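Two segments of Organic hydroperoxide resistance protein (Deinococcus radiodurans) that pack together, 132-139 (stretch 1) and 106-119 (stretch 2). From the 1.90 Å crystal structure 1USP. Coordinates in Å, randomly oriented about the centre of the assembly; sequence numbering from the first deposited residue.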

ATOM      1  N   ASP A 132      13.348  -7.303  -2.046  1.00 23.06           N
ATOM      2  CA  ASP A 132      14.700  -7.069  -1.508  1.00 23.91           C
ATOM      3  C   ASP A 132      14.808  -5.685  -0.878  1.00 22.85           C
ATOM      4  O   ASP A 132      15.498  -4.794  -1.385  1.00 23.67           O
ATOM      5  CB  ASP A 132      15.749  -7.270  -2.623  1.00 26.34           C
ATOM      6  CG  ASP A 132      17.198  -7.286  -2.098  1.00 29.62           C
ATOM      7  OD1 ASP A 132      17.434  -7.212  -0.861  1.00 29.11           O
ATOM      8  OD2 ASP A 132      18.172  -7.374  -2.873  1.00 32.46           O
ATOM      9  N   VAL A 133      14.143  -5.516   0.259  1.00 22.78           N
ATOM     10  CA  VAL A 133      13.997  -4.222   0.889  1.00 23.05           C
ATOM     11  C   VAL A 133      15.384  -3.707   1.309  1.00 22.52           C
ATOM     12  O   VAL A 133      16.204  -4.457   1.792  1.00 22.45           O
ATOM     13  CB  VAL A 133      13.050  -4.296   2.123  1.00 24.50           C
ATOM     14  CG1 VAL A 133      12.946  -2.948   2.810  1.00 25.24           C
ATOM     15  CG2 VAL A 133      11.661  -4.787   1.710  1.00 25.73           C
ATOM     16  N   ARG A 134      15.638  -2.431   1.073  1.00 21.01           N
ATOM     17  CA  ARG A 134      16.866  -1.782   1.491  1.00 22.27           C
ATOM     18  C   ARG A 134      16.555  -0.830   2.624  1.00 20.56           C
ATOM     19  O   ARG A 134      15.726   0.063   2.463  1.00 21.48           O
ATOM     20  CB  ARG A 134      17.470  -1.014   0.313  1.00 23.70           C
ATOM     21  CG  ARG A 134      17.843  -1.899  -0.860  1.00 26.90           C
ATOM     22  CD  ARG A 134      18.604  -1.197  -1.977  1.00 29.24           C
ATOM     23  NE  ARG A 134      17.801  -0.220  -2.731  1.00 30.64           N
ATOM     24  CZ  ARG A 134      16.820  -0.527  -3.579  1.00 30.93           C
ATOM     25  NH1 ARG A 134      16.493  -1.783  -3.809  1.00 30.73           N
ATOM     26  NH2 ARG A 134      16.150   0.443  -4.198  1.00 31.86           N
ATOM     27  N   LEU A 135      17.208  -1.019   3.764  1.00 21.52           N
ATOM     28  CA  LEU A 135      17.076  -0.128   4.922  1.00 22.14           C
ATOM     29  C   LEU A 135      18.267   0.810   4.991  1.00 24.02           C
ATOM     30  O   LEU A 135      19.420   0.366   4.964  1.00 23.83           O
ATOM     31  CB  LEU A 135      17.039  -0.914   6.223  1.00 22.35           C
ATOM     32  CG  LEU A 135      15.983  -2.001   6.377  1.00 22.26           C
ATOM     33  CD1 LEU A 135      16.173  -2.721   7.684  1.00 23.41           C
ATOM     34  CD2 LEU A 135      14.605  -1.399   6.265  1.00 22.72           C
ATOM     35  N   LYS A 136      17.975   2.098   5.119  1.00 24.11           N
ATOM     36  CA  LYS A 136      18.980   3.147   5.074  1.00 25.59           C
ATOM     37  C   LYS A 136      18.757   4.123   6.221  1.00 25.10           C
ATOM     38  O   LYS A 136      17.641   4.300   6.699  1.00 23.99           O
ATOM     39  CB  LYS A 136      18.916   3.896   3.732  1.00 28.40           C
ATOM     40  CG  LYS A 136      18.917   2.982   2.487  1.00 33.12           C
ATOM     41  CD  LYS A 136      19.246   3.698   1.137  1.00 36.54           C
ATOM     42  CE  LYS A 136      19.191   5.230   1.211  1.00 40.22           C
ATOM     43  NZ  LYS A 136      19.157   5.897  -0.130  1.00 42.85           N
ATOM     44  N   VAL A 137      19.834   4.752   6.665  1.00 25.03           N
ATOM     45  CA  VAL A 137      19.754   5.846   7.622  1.00 26.67           C
ATOM     46  C   VAL A 137      20.493   7.030   7.001  1.00 28.42           C
ATOM     47  O   VAL A 137      21.615   6.891   6.532  1.00 27.96           O
ATOM     48  CB  VAL A 137      20.380   5.455   8.983  1.00 26.92           C
ATOM     49  CG1 VAL A 137      20.574   6.683   9.865  1.00 28.64           C
ATOM     50  CG2 VAL A 137      19.512   4.414   9.683  1.00 25.54           C
ATOM     51  N   ARG A 138      19.834   8.178   6.962  1.00 32.06           N
ATOM     52  CA  ARG A 138      20.459   9.425   6.542  1.00 36.06           C
ATOM     53  C   ARG A 138      20.940  10.160   7.809  1.00 37.58           C
ATOM     54  O   ARG A 138      22.020  10.757   7.818  1.00 40.94           O
ATOM     55  CB  ARG A 138      19.435  10.235   5.735  1.00 37.80           C
ATOM     56  CG  ARG A 138      19.906  11.585   5.217  1.00 41.12           C
ATOM     57  CD  ARG A 138      18.833  12.354   4.434  1.00 43.45           C
ATOM     58  NE  ARG A 138      17.669  12.649   5.272  1.00 45.52           N
ATOM     59  CZ  ARG A 138      16.791  13.630   5.066  1.00 47.19           C
ATOM     60  NH1 ARG A 138      16.909  14.457   4.034  1.00 47.91           N
ATOM     61  NH2 ARG A 138      15.770  13.782   5.908  1.00 47.68           N
ATOM     62  N   GLU A 139      20.121  10.103   8.860  1.00 38.19           N
ATOM     63  CA  GLU A 139      20.429  10.595  10.218  1.00 41.20           C
ATOM     64  C   GLU A 139      21.920  10.748  10.577  1.00 44.25           C
ATOM     65  O   GLU A 139      22.286  10.775  11.771  1.00 47.16           O
ATOM     66  CB  GLU A 139      19.745   9.696  11.269  1.00 39.51           C
TER
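Stretch 2 (106-119) SREQAEGLMHAAHE

A helix laid against a strand matches two different repeats: alternate strand residues face the helix, while helical residues return to the strand every three or four positions. Here the strand 134-137 presents Leu135 and Val137, with Val133 before it and Glu139 after it also directed toward the helix, and Arg134 turned away. The helix 107-119 runs nearly antiparallel to it, with an angle of 151° between the two directions and a closest axial approach of 8.5 Å.

Stretch 2 opens with Ser106 at the N-cap, where Ser106 OG accepts a hydrogen bond from Gln109 N at 3.2 Å. Arg107 begins the helix. Its CA-to-CB bond points sideways, yet the extended side chain brings its guanidinium back to the strand, and Arg107 NH1 and NH2 both donate to Val137 O, each at 3.1 Å. This fork is the polar clasp of the contact. A salt bridge from Arg107 NE to Glu111 OE2, 3.1 Å long, ties the same group to the next helical turn.

Ala110 points toward the strand; its CB lies 3.6 Å from Val137 CG1 and 4.1 Å from Glu139 CB. One residue on, Glu111 CG approaches Val137 CG2 at 3.8 Å. Gly112 and Leu113 make no contact with stretch 1. Met114, deposited as selenomethionine, is buried, its CG 3.6 Å from Val137 CG2 and its CE 3.4 Å from the backbone atom Lys136 O. Leu135 CD1 rests over one face of the His115 ring, 4.2 Å from His115 ND1.

After Ala116 and Ala117, which stay clear of the strand, His118 closes the contact. His118 CD2 is 3.8 Å from Leu135 CD2, and His118 NE2 is 4.1 Å from Val133 CG1. In all, 540 Å² is buried between the two stretches, both sides summed.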

ATOM      1  N   SER A 106      22.646   8.950  17.410  1.00 28.43           N
ATOM      2  CA  SER A 106      23.804   8.393  16.713  1.00 28.94           C
ATOM      3  C   SER A 106      23.343   7.504  15.554  1.00 28.59           C
ATOM      4  O   SER A 106      22.216   7.010  15.525  1.00 27.58           O
ATOM      5  CB  SER A 106      24.704   7.593  17.664  1.00 28.71           C
ATOM      6  OG  SER A 106      24.072   6.406  18.110  1.00 30.29           O
ATOM      7  N   ARG A 107      24.230   7.322  14.599  1.00 28.81           N
ATOM      8  CA  ARG A 107      24.007   6.411  13.500  1.00 29.79           C
ATOM      9  C   ARG A 107      23.674   4.990  13.967  1.00 28.67           C
ATOM     10  O   ARG A 107      22.751   4.359  13.437  1.00 27.14           O
ATOM     11  CB  ARG A 107      25.250   6.391  12.629  1.00 32.27           C
ATOM     12  CG  ARG A 107      25.148   5.452  11.467  1.00 34.34           C
ATOM     13  CD  ARG A 107      25.937   5.867  10.256  1.00 37.05           C
ATOM     14  NE  ARG A 107      25.318   5.186   9.148  1.00 39.42           N
ATOM     15  CZ  ARG A 107      24.418   5.706   8.329  1.00 39.02           C
ATOM     16  NH1 ARG A 107      24.072   6.986   8.381  1.00 37.70           N
ATOM     17  NH2 ARG A 107      23.904   4.924   7.405  1.00 40.73           N
ATOM     18  N   GLU A 108      24.409   4.493  14.958  1.00 27.66           N
ATOM     19  CA  GLU A 108      24.163   3.154  15.480  1.00 28.40           C
ATOM     20  C   GLU A 108      22.764   3.057  16.086  1.00 27.25           C
ATOM     21  O   GLU A 108      22.084   2.058  15.909  1.00 27.07           O
ATOM     22  CB  GLU A 108      25.232   2.735  16.502  1.00 28.96           C
ATOM     23  CG  GLU A 108      25.938   1.436  16.133  1.00 30.03           C
ATOM     24  N   GLN A 109      22.331   4.105  16.784  1.00 26.49           N
ATOM     25  CA  GLN A 109      21.011   4.108  17.401  1.00 26.25           C
ATOM     26  C   GLN A 109      19.916   4.101  16.330  1.00 23.62           C
ATOM     27  O   GLN A 109      18.924   3.380  16.449  1.00 22.98           O
ATOM     28  CB  GLN A 109      20.834   5.329  18.301  1.00 28.17           C
ATOM     29  CG  GLN A 109      21.554   5.243  19.635  1.00 30.97           C
ATOM     30  CD  GLN A 109      21.485   6.554  20.415  1.00 32.86           C
ATOM     31  OE1 GLN A 109      21.595   7.648  19.841  1.00 31.60           O
ATOM     32  NE2 GLN A 109      21.295   6.447  21.719  1.00 34.73           N
ATOM     33  N   ALA A 110      20.106   4.910  15.294  1.00 23.06           N
ATOM     34  CA  ALA A 110      19.139   5.022  14.211  1.00 21.63           C
ATOM     35  C   ALA A 110      19.062   3.687  13.463  1.00 21.55           C
ATOM     36  O   ALA A 110      17.986   3.232  13.103  1.00 18.91           O
ATOM     37  CB  ALA A 110      19.541   6.150  13.268  1.00 22.77           C
ATOM     38  N   GLU A 111      20.209   3.049  13.260  1.00 21.66           N
ATOM     39  CA  GLU A 111      20.246   1.784  12.545  1.00 22.31           C
ATOM     40  C   GLU A 111      19.545   0.718  13.367  1.00 21.79           C
ATOM     41  O   GLU A 111      18.738  -0.014  12.832  1.00 21.65           O
ATOM     42  CB  GLU A 111      21.669   1.394  12.186  1.00 24.47           C
ATOM     43  CG  GLU A 111      22.269   2.250  11.072  1.00 26.70           C
ATOM     44  CD  GLU A 111      23.705   1.886  10.766  1.00 29.61           C
ATOM     45  OE1 GLU A 111      24.304   1.109  11.529  1.00 30.88           O
ATOM     46  OE2 GLU A 111      24.232   2.378   9.756  1.00 31.63           O
ATOM     47  N   GLY A 112      19.809   0.679  14.673  1.00 21.59           N
ATOM     48  CA  GLY A 112      19.050  -0.145  15.603  1.00 21.07           C
ATOM     49  C   GLY A 112      17.543  -0.040  15.433  1.00 20.01           C
ATOM     50  O   GLY A 112      16.834  -1.046  15.360  1.00 19.47           O
ATOM     51  N   LEU A 113      17.051   1.185  15.365  1.00 18.70           N
ATOM     52  CA  LEU A 113      15.615   1.423  15.258  1.00 19.09           C
ATOM     53  C   LEU A 113      15.045   0.921  13.932  1.00 18.41           C
ATOM     54  O   LEU A 113      13.954   0.402  13.906  1.00 18.93           O
ATOM     55  CB  LEU A 113      15.327   2.911  15.357  1.00 21.66           C
ATOM     56  CG  LEU A 113      15.630   3.509  16.721  1.00 21.64           C
ATOM     57  CD1 LEU A 113      15.444   4.990  16.663  1.00 23.84           C
ATOM     58  CD2 LEU A 113      14.734   2.870  17.772  1.00 23.49           C
HETATM   59  N   MSE A 114      15.793   1.088  12.848  1.00 18.12           N
HETATM   60  CA  MSE A 114      15.340   0.659  11.529  1.00 19.20           C
HETATM   61  C   MSE A 114      15.167  -0.851  11.504  1.00 19.66           C
HETATM   62  O   MSE A 114      14.235  -1.360  10.907  1.00 19.14           O
HETATM   63  CB  MSE A 114      16.328   1.070  10.434  1.00 20.48           C
HETATM   64  CG  MSE A 114      16.395   2.576  10.108  1.00 21.88           C
HETATM   65 SE   MSE A 114      14.704   3.366   9.569  1.00 25.66          SE
HETATM   66  CE  MSE A 114      14.720   2.776   7.689  1.00 23.18           C
ATOM     67  N   HIS A 115      16.074  -1.579  12.151  1.00 19.05           N
ATOM     68  CA  HIS A 115      15.973  -3.038  12.147  1.00 18.61           C
ATOM     69  C   HIS A 115      14.820  -3.518  13.017  1.00 18.06           C
ATOM     70  O   HIS A 115      14.085  -4.441  12.647  1.00 19.86           O
ATOM     71  CB  HIS A 115      17.301  -3.656  12.592  1.00 18.73           C
ATOM     72  CG  HIS A 115      18.385  -3.538  11.568  1.00 20.04           C
ATOM     73  ND1 HIS A 115      18.611  -4.501  10.615  1.00 20.86           N
ATOM     74  CD2 HIS A 115      19.286  -2.558  11.329  1.00 24.17           C
ATOM     75  CE1 HIS A 115      19.632  -4.141   9.861  1.00 23.03           C
ATOM     76  NE2 HIS A 115      20.059  -2.963  10.269  1.00 24.37           N
ATOM     77  N   ALA A 116      14.654  -2.869  14.163  1.00 17.42           N
ATOM     78  CA  ALA A 116      13.568  -3.154  15.085  1.00 18.27           C
ATOM     79  C   ALA A 116      12.192  -2.933  14.455  1.00 19.84           C
ATOM     80  O   ALA A 116      11.290  -3.762  14.585  1.00 21.24           O
ATOM     81  CB  ALA A 116      13.723  -2.284  16.336  1.00 17.92           C
ATOM     82  N   ALA A 117      12.041  -1.807  13.775  1.00 19.10           N
ATOM     83  CA  ALA A 117      10.830  -1.496  13.054  1.00 19.40           C
ATOM     84  C   ALA A 117      10.588  -2.500  11.940  1.00 20.30           C
ATOM     85  O   ALA A 117       9.460  -2.905  11.723  1.00 19.68           O
ATOM     86  CB  ALA A 117      10.910  -0.107  12.488  1.00 20.32           C
ATOM     87  N   HIS A 118      11.656  -2.910  11.257  1.00 21.19           N
ATOM     88  CA  HIS A 118      11.548  -3.841  10.140  1.00 21.23           C
ATOM     89  C   HIS A 118      11.042  -5.219  10.574  1.00 21.99           C
ATOM     90  O   HIS A 118      10.389  -5.930   9.805  1.00 21.17           O
ATOM     91  CB  HIS A 118      12.893  -3.995   9.429  1.00 21.53           C
ATOM     92  CG  HIS A 118      12.798  -4.711   8.113  1.00 21.81           C
ATOM     93  ND1 HIS A 118      13.316  -5.975   7.906  1.00 24.85           N
ATOM     94  CD2 HIS A 118      12.233  -4.345   6.941  1.00 21.21           C
ATOM     95  CE1 HIS A 118      13.096  -6.335   6.653  1.00 22.79           C
ATOM     96  NE2 HIS A 118      12.436  -5.366   6.050  1.00 20.81           N
ATOM     97  N   GLU A 119      11.382  -5.584  11.800  1.00 23.55           N
ATOM     98  CA  GLU A 119      10.978  -6.843  12.379  1.00 24.82           C
ATOM     99  C   GLU A 119       9.492  -6.808  12.706  1.00 23.13           C
ATOM    100  O   GLU A 119       8.820  -7.810  12.580  1.00 20.72           O
ATOM    101  CB  GLU A 119      11.795  -7.131  13.645  1.00 27.55           C
ATOM    102  CG  GLU A 119      11.296  -8.341  14.421  1.00 34.36           C
ATOM    103  CD  GLU A 119      12.303  -9.464  14.521  1.00 40.85           C
ATOM    104  OE1 GLU A 119      13.010  -9.730  13.529  1.00 43.92           O
ATOM    105  OE2 GLU A 119      12.366 -10.108  15.596  1.00 42.76           O
TER